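Local coordinates for protein beta-N-acetylhexosaminidase (PDB 6JEB) that hydrolyses terminal non-reducing N-acetylhexosamine residues, taking GlcNAc from terminally unbranched N-glycans and chitobiose, as a family 20 glycoside hydrolase, at residues I104-L109 and L170-A175; M115-K120 and R180-I185; W134-P139 and P186-P191; S238-L243 and G250-G255. All coordinates share one frame; numbering follows the deposited sequence. Where two conformers were deposited one is given.

How the contacts relate
All four contacts belong to the catalytic (beta/alpha)8 barrel, and together they follow it from its first helix to its fourth strand. Contacts 1 and 2, with centres about 13 Å apart, use the start and the end of helix 106-118; the former leans on helix 167-178, the latter on the turn that leads into strand 183-187. Contact 3 takes up that strand at its far end, about 22 Å from contact 2, centre to centre. Contact 4, its centre about 8 Å from that of contact 3, joins helix 230-246 to strand 251-253, which is hydrogen-bonded to strand 183-187. Contacts 1, 2 and 3 interlace along the chain; contact 4 follows. Contacts 1 and 2 thus join the helix layer and the strand-entry end, while 3 and 4 lie toward the catalytic end.

Contact 1 (I104-L109 and L170-A175)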
# COMPACT_ATOMS: atom_id res chain seq x y z
N ILE A 104 0.41 10.16 -10.61
CA ILE A 104 0.16 11.02 -9.46
C ILE A 104 1.30 12.04 -9.39
O ILE A 104 2.44 11.66 -9.08
CB ILE A 104 0.06 10.24 -8.14
CG1 ILE A 104 -0.90 9.05 -8.28
CG2 ILE A 104 -0.37 11.19 -7.02
CD1 ILE A 104 -0.82 8.07 -7.09
N PRO A 105 1.04 13.31 -9.66
CA PRO A 105 2.11 14.31 -9.60
C PRO A 105 2.75 14.37 -8.22
O PRO A 105 2.12 14.05 -7.20
CB PRO A 105 1.39 15.62 -9.93
CG PRO A 105 0.21 15.19 -10.77
CD PRO A 105 -0.23 13.88 -10.16
N ALA A 106 4.02 14.78 -8.20
CA ALA A 106 4.78 14.85 -6.95
C ALA A 106 4.04 15.62 -5.86
O ALA A 106 4.04 15.20 -4.70
CB ALA A 106 6.14 15.50 -7.22
N ALA A 107 3.44 16.76 -6.20
CA ALA A 107 2.78 17.57 -5.18
C ALA A 107 1.59 16.83 -4.58
O ALA A 107 1.29 17.00 -3.39
CB ALA A 107 2.34 18.91 -5.75
N ASP A 108 0.90 16.03 -5.40
CA ASP A 108 -0.25 15.28 -4.91
C ASP A 108 0.19 14.10 -4.05
O ASP A 108 -0.48 13.77 -3.07
CB ASP A 108 -1.10 14.81 -6.09
CG ASP A 108 -1.77 15.96 -6.81
OD1 ASP A 108 -1.88 17.07 -6.24
OD2 ASP A 108 -2.21 15.77 -7.97
N LEU A 109 1.33 13.49 -4.38
CA LEU A 109 1.88 12.45 -3.51
C LEU A 109 2.16 13.00 -2.12
O LEU A 109 1.92 12.32 -1.12
CB LEU A 109 3.16 11.89 -4.10
CG LEU A 109 2.98 10.93 -5.27
CD1 LEU A 109 4.34 10.61 -5.89
CD2 LEU A 109 2.29 9.66 -4.78
N LEU A 170 11.69 10.86 -7.21
CA LEU A 170 11.54 9.68 -6.37
C LEU A 170 12.42 9.77 -5.13
O LEU A 170 12.01 9.36 -4.03
CB LEU A 170 11.81 8.41 -7.17
CG LEU A 170 10.77 8.16 -8.27
CD1 LEU A 170 11.17 6.99 -9.14
CD2 LEU A 170 9.38 7.92 -7.68
N LYS A 171 13.63 10.33 -5.26
CA LYS A 171 14.48 10.53 -4.09
C LYS A 171 13.87 11.57 -3.15
O LYS A 171 13.98 11.44 -1.92
CB LYS A 171 15.91 10.89 -4.49
CG LYS A 171 16.64 9.74 -5.17
CD LYS A 171 18.11 10.04 -5.43
CE LYS A 171 18.83 8.79 -5.93
NZ LYS A 171 20.32 8.94 -6.05
N GLU A 172 13.23 12.60 -3.70
CA GLU A 172 12.49 13.54 -2.87
C GLU A 172 11.39 12.83 -2.09
O GLU A 172 11.24 13.03 -0.87
CB GLU A 172 11.89 14.67 -3.72
CG GLU A 172 11.09 15.65 -2.87
CD GLU A 172 10.16 16.54 -3.68
OE1 GLU A 172 9.72 16.13 -4.78
OE2 GLU A 172 9.87 17.66 -3.21
N LEU A 173 10.61 11.99 -2.78
CA LEU A 173 9.52 11.27 -2.12
C LEU A 173 10.05 10.40 -0.99
O LEU A 173 9.45 10.34 0.09
CB LEU A 173 8.79 10.41 -3.16
CG LEU A 173 7.66 9.53 -2.61
CD1 LEU A 173 6.52 10.38 -2.05
CD2 LEU A 173 7.15 8.58 -3.71
N VAL A 174 11.16 9.70 -1.23
CA VAL A 174 11.74 8.84 -0.19
C VAL A 174 12.09 9.66 1.05
O VAL A 174 11.79 9.26 2.19
CB VAL A 174 12.96 8.08 -0.75
CG1 VAL A 174 13.83 7.54 0.39
CG2 VAL A 174 12.51 6.96 -1.66
N ALA A 175 12.73 10.81 0.86
CA ALA A 175 13.11 11.64 2.01
C ALA A 175 11.88 12.23 2.69
O ALA A 175 11.82 12.31 3.92
CB ALA A 175 14.06 12.74 1.55
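Leu109 and Leu173 form a small apolar contact between two neighbouring helices on the outside of the (beta/alpha)8 barrel: the first turn of helix 106-118, which follows the first barrel strand, and the middle of helix 167-178, which follows the second. The backbones stay well apart, with CA of Ala106 and CA of Leu173 7.7 Å from each other, so side chains must bridge the gap. Two methyl groups do it: Leu109 CD1 meets Leu173 CD2 at 4.1 Å, an unstrained van der Waals distance, and the two side chains cross at about a right angle. Their first torsions differ. Leu173 carries CG opposite its backbone N (chi1 177°), while Leu109 holds CG opposite its carbonyl carbon (chi1 -76°), and each branch reaches into the space between the helices. Tyr165 packs beside Leu109, and its hydroxyl is hydrogen-bonded to the carbonyl of Ile104.

The partly exposed edge is polar. Glu172 stretches out from its helix until OE1 lies 4.4 Å from Ala106 CB, a loose approach, while its other oxygen, OE2, makes a salt bridge with Lys110 on helix 106-118. Pro105 is the N-cap residue of that helix, and its carbonyl receives the N-H of Leu109 at 3.0 Å between N and O.

No hydrogen bond joins the two segments themselves. What holds them is dispersion between buried leucines, and the salt bridge from Glu172 to Lys110 adds a polar tie between the same two helices at the partly exposed edge.

Contact 2 (M115-K120 and R180-I185)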
# COMPACT_ATOMS: atom_id res chain seq x y z
N MET A 115 -1.50 12.83 4.79
CA MET A 115 -2.73 12.27 5.34
C MET A 115 -2.51 10.88 5.91
O MET A 115 -3.03 10.57 6.99
CB MET A 115 -3.84 12.31 4.29
CG MET A 115 -4.22 13.75 3.96
SD MET A 115 -5.51 13.90 2.72
CE MET A 115 -6.91 13.25 3.61
N MET A 116 -1.76 10.01 5.22
CA MET A 116 -1.54 8.68 5.78
C MET A 116 -0.68 8.73 7.05
O MET A 116 -0.91 7.96 7.99
CB MET A 116 -0.97 7.71 4.73
CG MET A 116 0.49 7.95 4.39
SD MET A 116 0.98 7.05 2.90
CE MET A 116 1.07 5.37 3.54
N ALA A 117 0.29 9.64 7.10
CA ALA A 117 1.10 9.78 8.31
C ALA A 117 0.24 10.23 9.48
O ALA A 117 0.50 9.84 10.63
CB ALA A 117 2.23 10.79 8.08
N TYR A 118 -0.78 11.03 9.22
CA TYR A 118 -1.67 11.49 10.28
C TYR A 118 -2.33 10.32 11.00
O TYR A 118 -2.62 10.41 12.21
CB TYR A 118 -2.73 12.41 9.66
CG TYR A 118 -3.61 13.17 10.63
CD1 TYR A 118 -3.16 14.34 11.23
CD2 TYR A 118 -4.91 12.76 10.87
CE1 TYR A 118 -3.98 15.07 12.09
CE2 TYR A 118 -5.74 13.48 11.72
CZ TYR A 118 -5.26 14.63 12.34
OH TYR A 118 -6.08 15.35 13.18
N TYR A 119 -2.55 9.21 10.28
CA TYR A 119 -3.16 7.99 10.81
C TYR A 119 -2.14 6.88 11.12
O TYR A 119 -2.54 5.73 11.31
CB TYR A 119 -4.26 7.51 9.86
CG TYR A 119 -5.40 8.50 9.84
CD1 TYR A 119 -6.26 8.60 10.93
CD2 TYR A 119 -5.58 9.38 8.77
CE1 TYR A 119 -7.28 9.52 10.95
CE2 TYR A 119 -6.61 10.31 8.78
CZ TYR A 119 -7.46 10.38 9.88
OH TYR A 119 -8.46 11.31 9.92
N LYS A 120 -0.85 7.22 11.18
CA LYS A 120 0.22 6.31 11.59
C LYS A 120 0.46 5.16 10.61
O LYS A 120 1.00 4.12 10.99
CB LYS A 120 0.05 5.77 13.02
CG LYS A 120 -0.00 6.85 14.09
CD LYS A 120 -0.00 6.23 15.48
CE LYS A 120 -0.06 7.27 16.59
NZ LYS A 120 -1.42 7.85 16.76
N ARG A 180 8.45 11.42 7.82
CA ARG A 180 7.11 11.19 8.34
C ARG A 180 6.90 9.74 8.74
O ARG A 180 5.75 9.30 8.90
CB ARG A 180 6.06 11.68 7.34
CG ARG A 180 6.17 13.19 7.07
CD ARG A 180 5.53 13.64 5.74
NE ARG A 180 5.56 15.10 5.61
CZ ARG A 180 6.65 15.81 5.30
NH1 ARG A 180 7.81 15.20 5.09
NH2 ARG A 180 6.59 17.14 5.22
N GLY A 181 7.98 8.99 8.93
CA GLY A 181 7.90 7.64 9.45
C GLY A 181 7.50 6.57 8.45
O GLY A 181 7.10 5.48 8.86
N ILE A 182 7.62 6.84 7.16
CA ILE A 182 7.07 5.96 6.13
C ILE A 182 8.20 5.44 5.26
O ILE A 182 8.99 6.23 4.72
CB ILE A 182 6.00 6.70 5.31
CG1 ILE A 182 4.79 7.02 6.20
CG2 ILE A 182 5.59 5.89 4.08
CD1 ILE A 182 3.92 8.15 5.67
N ASP A 183 8.29 4.11 5.14
CA ASP A 183 9.20 3.46 4.19
C ASP A 183 8.48 3.30 2.86
O ASP A 183 7.29 2.99 2.82
CB ASP A 183 9.60 2.06 4.66
CG ASP A 183 10.51 2.06 5.88
OD1 ASP A 183 10.98 3.14 6.30
OD2 ASP A 183 10.76 0.96 6.40
N VAL A 184 9.22 3.47 1.76
CA VAL A 184 8.64 3.40 0.42
C VAL A 184 9.01 2.08 -0.23
O VAL A 184 10.19 1.70 -0.26
CB VAL A 184 9.07 4.60 -0.44
CG1 VAL A 184 8.41 4.52 -1.82
CG2 VAL A 184 8.70 5.90 0.25
N ILE A 185 8.01 1.40 -0.76
CA ILE A 185 8.18 0.07 -1.35
C ILE A 185 7.84 0.15 -2.83
O ILE A 185 6.65 0.27 -3.18
CB ILE A 185 7.22 -0.94 -0.68
CG1 ILE A 185 7.27 -0.83 0.86
CG2 ILE A 185 7.50 -2.35 -1.19
CD1 ILE A 185 8.63 -1.08 1.46
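Ala117 and Met116, in the last turn of helix 106-118, pack against Arg180 and Ile182 in the turn that feeds strand 183-187, at the end of the (beta/alpha)8 barrel where its strands begin. Both helices involved stop in Schellman motifs, with Lys120 and Gly181 as the C-prime residues at positive phi; the second lets the chain swing from helix 167-178 into the strand.

Apolar contact dominates. The CD1 methyl of Ile182 rests against both helix residues, 3.7 Å from Met116 CG and 4.0 Å from Ala117 CB. Met116 offers that methylene because CG lies between backbone N and carbonyl carbon (chi1 74°), and its chain, bent again near the sulfur, crosses Ile182 at a slant. Both side chains also touch Leu124 of strand 123-127, so helix and turn share a floor on the sheet.

Polar groups lie to one side. The guanidinium of Arg180 heads away from Ala117: NE pairs with Asp114 in a salt bridge, NH1 bonds to Tyr176 O, and the group makes a cation-pi contact with Tyr176. Close to the backbone the fit is snug, with the small Ala117 CB 4.0 Å from Arg180 CB and 3.9 Å from Arg180 O.

Contact 3 (W134-P139 and P186-P191); sequences WRLPVP and PEIDMP
Trp134 and Leu136 close over Ile188 where the loop after the second strand of the (beta/alpha)8 barrel meets the chain leaving the third, strand 183-187. This is the catalytic end of the barrel: Trp134 lies about 8 Å from Asp130 and about 9 Å from His193, side chain to side chain, both charge-relay residues.

The contact is apolar. Ile188 works with two separate methyls: CG2, placed opposite the backbone N by chi1 of -48°, comes obliquely to the indole at 3.9 Å from Trp134 CH2, while CD1 lies 3.9 Å from Leu136 CD2, those two side chains crossing at about a right angle. Val239 and Leu243 of helix 230-246 also pack on Ile188, and Leu144 and Ala148 of helix 143-148 on the indole.

Replacing Trp134 with an alanine would probably open a gap beside the CG2 methyl of Ile188 and leave the carbonyl of Leu136 without its indole donor.

One hydrogen bond, inside the loop, fixes the rotation of the ring: Trp134 NE1 donates its N-H to Leu136 O over 2.8 Å, bent to 139° at the hydrogen, with the oxygen almost in the indole plane and the N-H directed at a lone pair in the carbonyl plane.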
# COMPACT_ATOMS: atom_id res chain seq x y z
N TRP A 134 3.98 2.88 -17.39
CA TRP A 134 5.22 2.53 -16.71
C TRP A 134 5.81 3.85 -16.23
O TRP A 134 6.05 4.74 -17.05
CB TRP A 134 6.17 1.83 -17.69
CG TRP A 134 7.49 1.45 -17.07
CD1 TRP A 134 8.48 2.31 -16.66
CD2 TRP A 134 7.94 0.13 -16.74
NE1 TRP A 134 9.51 1.60 -16.10
CE2 TRP A 134 9.21 0.26 -16.15
CE3 TRP A 134 7.40 -1.15 -16.91
CZ2 TRP A 134 9.95 -0.84 -15.71
CZ3 TRP A 134 8.14 -2.25 -16.47
CH2 TRP A 134 9.40 -2.08 -15.88
N ARG A 135 6.06 3.98 -14.92
CA ARG A 135 6.38 5.27 -14.32
C ARG A 135 7.80 5.40 -13.78
O ARG A 135 8.16 6.48 -13.27
CB ARG A 135 5.38 5.62 -13.21
CG ARG A 135 3.92 5.48 -13.61
CD ARG A 135 3.56 6.35 -14.83
NE ARG A 135 2.18 6.11 -15.20
CZ ARG A 135 1.67 6.32 -16.42
NH1 ARG A 135 2.42 6.84 -17.38
NH2 ARG A 135 0.40 6.00 -16.66
N LEU A 136 8.63 4.35 -13.87
CA LEU A 136 9.99 4.38 -13.32
C LEU A 136 10.99 4.61 -14.44
O LEU A 136 11.10 3.76 -15.33
CB LEU A 136 10.29 3.06 -12.63
CG LEU A 136 11.72 2.99 -12.09
CD1 LEU A 136 11.86 3.70 -10.73
CD2 LEU A 136 12.21 1.54 -11.99
N PRO A 137 11.78 5.68 -14.41
CA PRO A 137 12.83 5.84 -15.43
C PRO A 137 13.98 4.88 -15.16
O PRO A 137 14.35 4.63 -14.01
CB PRO A 137 13.26 7.30 -15.25
CG PRO A 137 13.04 7.56 -13.78
CD PRO A 137 11.78 6.79 -13.43
N VAL A 138 14.54 4.33 -16.23
CA VAL A 138 15.67 3.41 -16.11
C VAL A 138 16.72 3.80 -17.13
O VAL A 138 16.48 3.67 -18.35
CB VAL A 138 15.25 1.94 -16.30
CG1 VAL A 138 16.45 1.02 -16.05
CG2 VAL A 138 14.09 1.56 -15.39
N PRO A 139 17.90 4.26 -16.71
CA PRO A 139 18.96 4.58 -17.66
C PRO A 139 19.27 3.39 -18.55
O PRO A 139 19.34 2.24 -18.10
CB PRO A 139 20.15 4.94 -16.76
CG PRO A 139 19.51 5.43 -15.49
CD PRO A 139 18.28 4.58 -15.32
N PRO A 186 8.81 0.07 -3.73
CA PRO A 186 8.49 0.08 -5.17
C PRO A 186 8.03 -1.30 -5.63
O PRO A 186 8.52 -2.33 -5.16
CB PRO A 186 9.84 0.43 -5.82
CG PRO A 186 10.86 -0.22 -4.86
CD PRO A 186 10.26 -0.01 -3.47
N GLU A 187 7.08 -1.32 -6.57
CA GLU A 187 6.64 -2.56 -7.20
C GLU A 187 6.94 -2.51 -8.69
O GLU A 187 6.50 -1.59 -9.39
CB GLU A 187 5.15 -2.86 -6.99
CG GLU A 187 4.72 -4.17 -7.65
CD GLU A 187 3.22 -4.41 -7.56
OE1 GLU A 187 2.52 -3.69 -6.82
OE2 GLU A 187 2.75 -5.34 -8.25
N ILE A 188 7.69 -3.51 -9.16
CA ILE A 188 7.88 -3.77 -10.58
C ILE A 188 7.13 -5.07 -10.85
O ILE A 188 7.63 -6.16 -10.54
CB ILE A 188 9.37 -3.90 -10.95
CG1 ILE A 188 10.19 -2.74 -10.36
CG2 ILE A 188 9.54 -4.01 -12.47
CD1 ILE A 188 9.79 -1.36 -10.86
N ASP A 189 5.92 -4.97 -11.40
CA ASP A 189 5.07 -6.14 -11.52
C ASP A 189 5.58 -7.04 -12.65
O ASP A 189 5.81 -6.59 -13.78
CB ASP A 189 3.62 -5.69 -11.74
CG ASP A 189 2.60 -6.79 -11.45
OD1 ASP A 189 2.96 -7.98 -11.48
OD2 ASP A 189 1.41 -6.43 -11.22
N MET A 190 5.79 -8.32 -12.34
CA MET A 190 6.28 -9.28 -13.31
C MET A 190 5.80 -10.66 -12.89
O MET A 190 5.53 -10.89 -11.71
CB MET A 190 7.81 -9.26 -13.36
CG MET A 190 8.46 -9.52 -12.01
SD MET A 190 10.24 -9.33 -12.05
CE MET A 190 10.39 -7.57 -11.96
N PRO A 191 5.69 -11.62 -13.84
CA PRO A 191 6.02 -11.49 -15.26
C PRO A 191 4.88 -10.91 -16.11
O PRO A 191 5.12 -10.60 -17.28
CB PRO A 191 6.31 -12.94 -15.67
CG PRO A 191 5.38 -13.75 -14.80
CD PRO A 191 5.32 -13.00 -13.48

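Contact 4 (S238-L243 and G250-G255); sequences SVFNEL and GIVHLG
Phe240 and Leu243 both set CG opposite their own carbonyl carbon (chi1 -62° and -61°), which carries one phenyl ring and one isobutyl group from helix 230-246 down onto the strand beneath. Val252 answers with CG1 opposite its backbone N (chi1 180°), and its two methyls spread toward the helix. Leu243 CD1 lands close to both, 3.7 Å from Val252 CG1 and 3.9 Å from Val252 CG2, the two side chains crossing at about a right angle. The ring of Phe240 lies further along the chain: its CZ is 3.8 Å from Leu254 CD2 and its CE1 is 4.2 Å from Val252 CG1, both methyls approaching the ring obliquely.

In the fold this is a helix packed on the strand that follows it, the third helix and fourth strand of the (beta/alpha)8 barrel. Strand 251-253 is hydrogen-bonded between strands 183-187 and 303-307. Thr293 and Leu297 of helix 282-299 pack beside Phe240.

Between Val252 and Leu254 the chain turns His253 to the other side of the strand, into the barrel. There its ring stacks on His125 and meets Trp307, which lines the acetamide pocket. Gly255 N donates to His253 ND1 at 3.0 Å, the nitrogen lying in the imidazole plane, which makes ND1 an acceptor and fixes the ring's rotation. Just past Gly255 come Asp257, which binds substrate, and the active-site Glu258.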
# COMPACT_ATOMS: atom_id res chain seq x y z
N SER A 238 19.15 -3.87 -14.42
CA SER A 238 19.24 -2.41 -14.48
C SER A 238 18.13 -1.76 -13.67
O SER A 238 18.37 -0.77 -12.97
CB SER A 238 19.16 -1.93 -15.93
OG SER A 238 20.22 -2.46 -16.69
N VAL A 239 16.90 -2.29 -13.77
CA VAL A 239 15.80 -1.78 -12.97
C VAL A 239 16.15 -1.86 -11.49
O VAL A 239 16.01 -0.89 -10.74
CB VAL A 239 14.50 -2.55 -13.28
CG1 VAL A 239 13.40 -2.16 -12.30
CG2 VAL A 239 14.07 -2.31 -14.72
N PHE A 240 16.61 -3.03 -11.05
CA PHE A 240 16.89 -3.22 -9.63
C PHE A 240 18.04 -2.35 -9.16
O PHE A 240 18.05 -1.93 -8.00
CB PHE A 240 17.16 -4.70 -9.33
CG PHE A 240 16.01 -5.62 -9.63
CD1 PHE A 240 14.71 -5.14 -9.75
CD2 PHE A 240 16.23 -6.98 -9.80
CE1 PHE A 240 13.65 -6.01 -10.03
CE2 PHE A 240 15.19 -7.86 -10.07
CZ PHE A 240 13.89 -7.37 -10.19
N ASN A 241 19.03 -2.09 -10.02
CA ASN A 241 20.11 -1.18 -9.64
C ASN A 241 19.57 0.23 -9.39
O ASN A 241 19.99 0.90 -8.44
CB ASN A 241 21.20 -1.17 -10.71
CG ASN A 241 22.05 -2.43 -10.69
OD1 ASN A 241 22.12 -3.13 -9.67
ND2 ASN A 241 22.70 -2.73 -11.81
N GLU A 242 18.63 0.69 -10.22
CA GLU A 242 18.01 1.99 -9.97
C GLU A 242 17.25 1.97 -8.65
O GLU A 242 17.32 2.93 -7.88
CB GLU A 242 17.05 2.37 -11.10
CG GLU A 242 17.75 2.66 -12.39
CD GLU A 242 18.84 3.69 -12.22
OE1 GLU A 242 18.52 4.83 -11.81
OE2 GLU A 242 20.01 3.35 -12.48
N LEU A 243 16.52 0.89 -8.38
CA LEU A 243 15.78 0.81 -7.13
C LEU A 243 16.72 0.81 -5.93
O LEU A 243 16.40 1.39 -4.89
CB LEU A 243 14.89 -0.43 -7.12
CG LEU A 243 13.82 -0.50 -8.22
CD1 LEU A 243 12.96 -1.75 -8.04
CD2 LEU A 243 12.96 0.76 -8.24
N GLY A 250 15.13 -1.29 0.49
CA GLY A 250 15.68 -2.54 0.03
C GLY A 250 14.66 -3.61 -0.28
O GLY A 250 15.05 -4.74 -0.59
N ILE A 251 13.37 -3.31 -0.18
CA ILE A 251 12.31 -4.25 -0.48
C ILE A 251 11.77 -3.92 -1.86
O ILE A 251 11.40 -2.77 -2.13
CB ILE A 251 11.20 -4.15 0.57
CG1 ILE A 251 11.75 -4.46 1.97
CG2 ILE A 251 10.05 -5.07 0.22
CD1 ILE A 251 10.72 -4.29 3.08
N VAL A 252 11.70 -4.92 -2.74
CA VAL A 252 11.18 -4.75 -4.09
C VAL A 252 10.00 -5.71 -4.25
O VAL A 252 10.18 -6.93 -4.22
CB VAL A 252 12.24 -5.00 -5.17
CG1 VAL A 252 11.63 -4.82 -6.55
CG2 VAL A 252 13.41 -4.05 -4.98
N HIS A 253 8.81 -5.15 -4.39
CA HIS A 253 7.61 -5.94 -4.64
C HIS A 253 7.66 -6.35 -6.11
O HIS A 253 7.78 -5.48 -6.99
CB HIS A 253 6.40 -5.07 -4.34
CG HIS A 253 5.11 -5.82 -4.18
ND1 HIS A 253 4.65 -6.73 -5.11
CD2 HIS A 253 4.15 -5.74 -3.22
CE1 HIS A 253 3.47 -7.19 -4.72
NE2 HIS A 253 3.15 -6.61 -3.57
N LEU A 254 7.63 -7.65 -6.38
CA LEU A 254 7.71 -8.17 -7.74
C LEU A 254 6.34 -8.43 -8.36
O LEU A 254 6.26 -8.90 -9.50
CB LEU A 254 8.56 -9.44 -7.77
CG LEU A 254 10.02 -9.31 -7.34
CD1 LEU A 254 10.68 -10.68 -7.38
CD2 LEU A 254 10.76 -8.30 -8.23
N GLY A 255 5.26 -8.14 -7.64
CA GLY A 255 3.94 -8.37 -8.19
C GLY A 255 3.61 -9.84 -8.32
O GLY A 255 3.42 -10.53 -7.31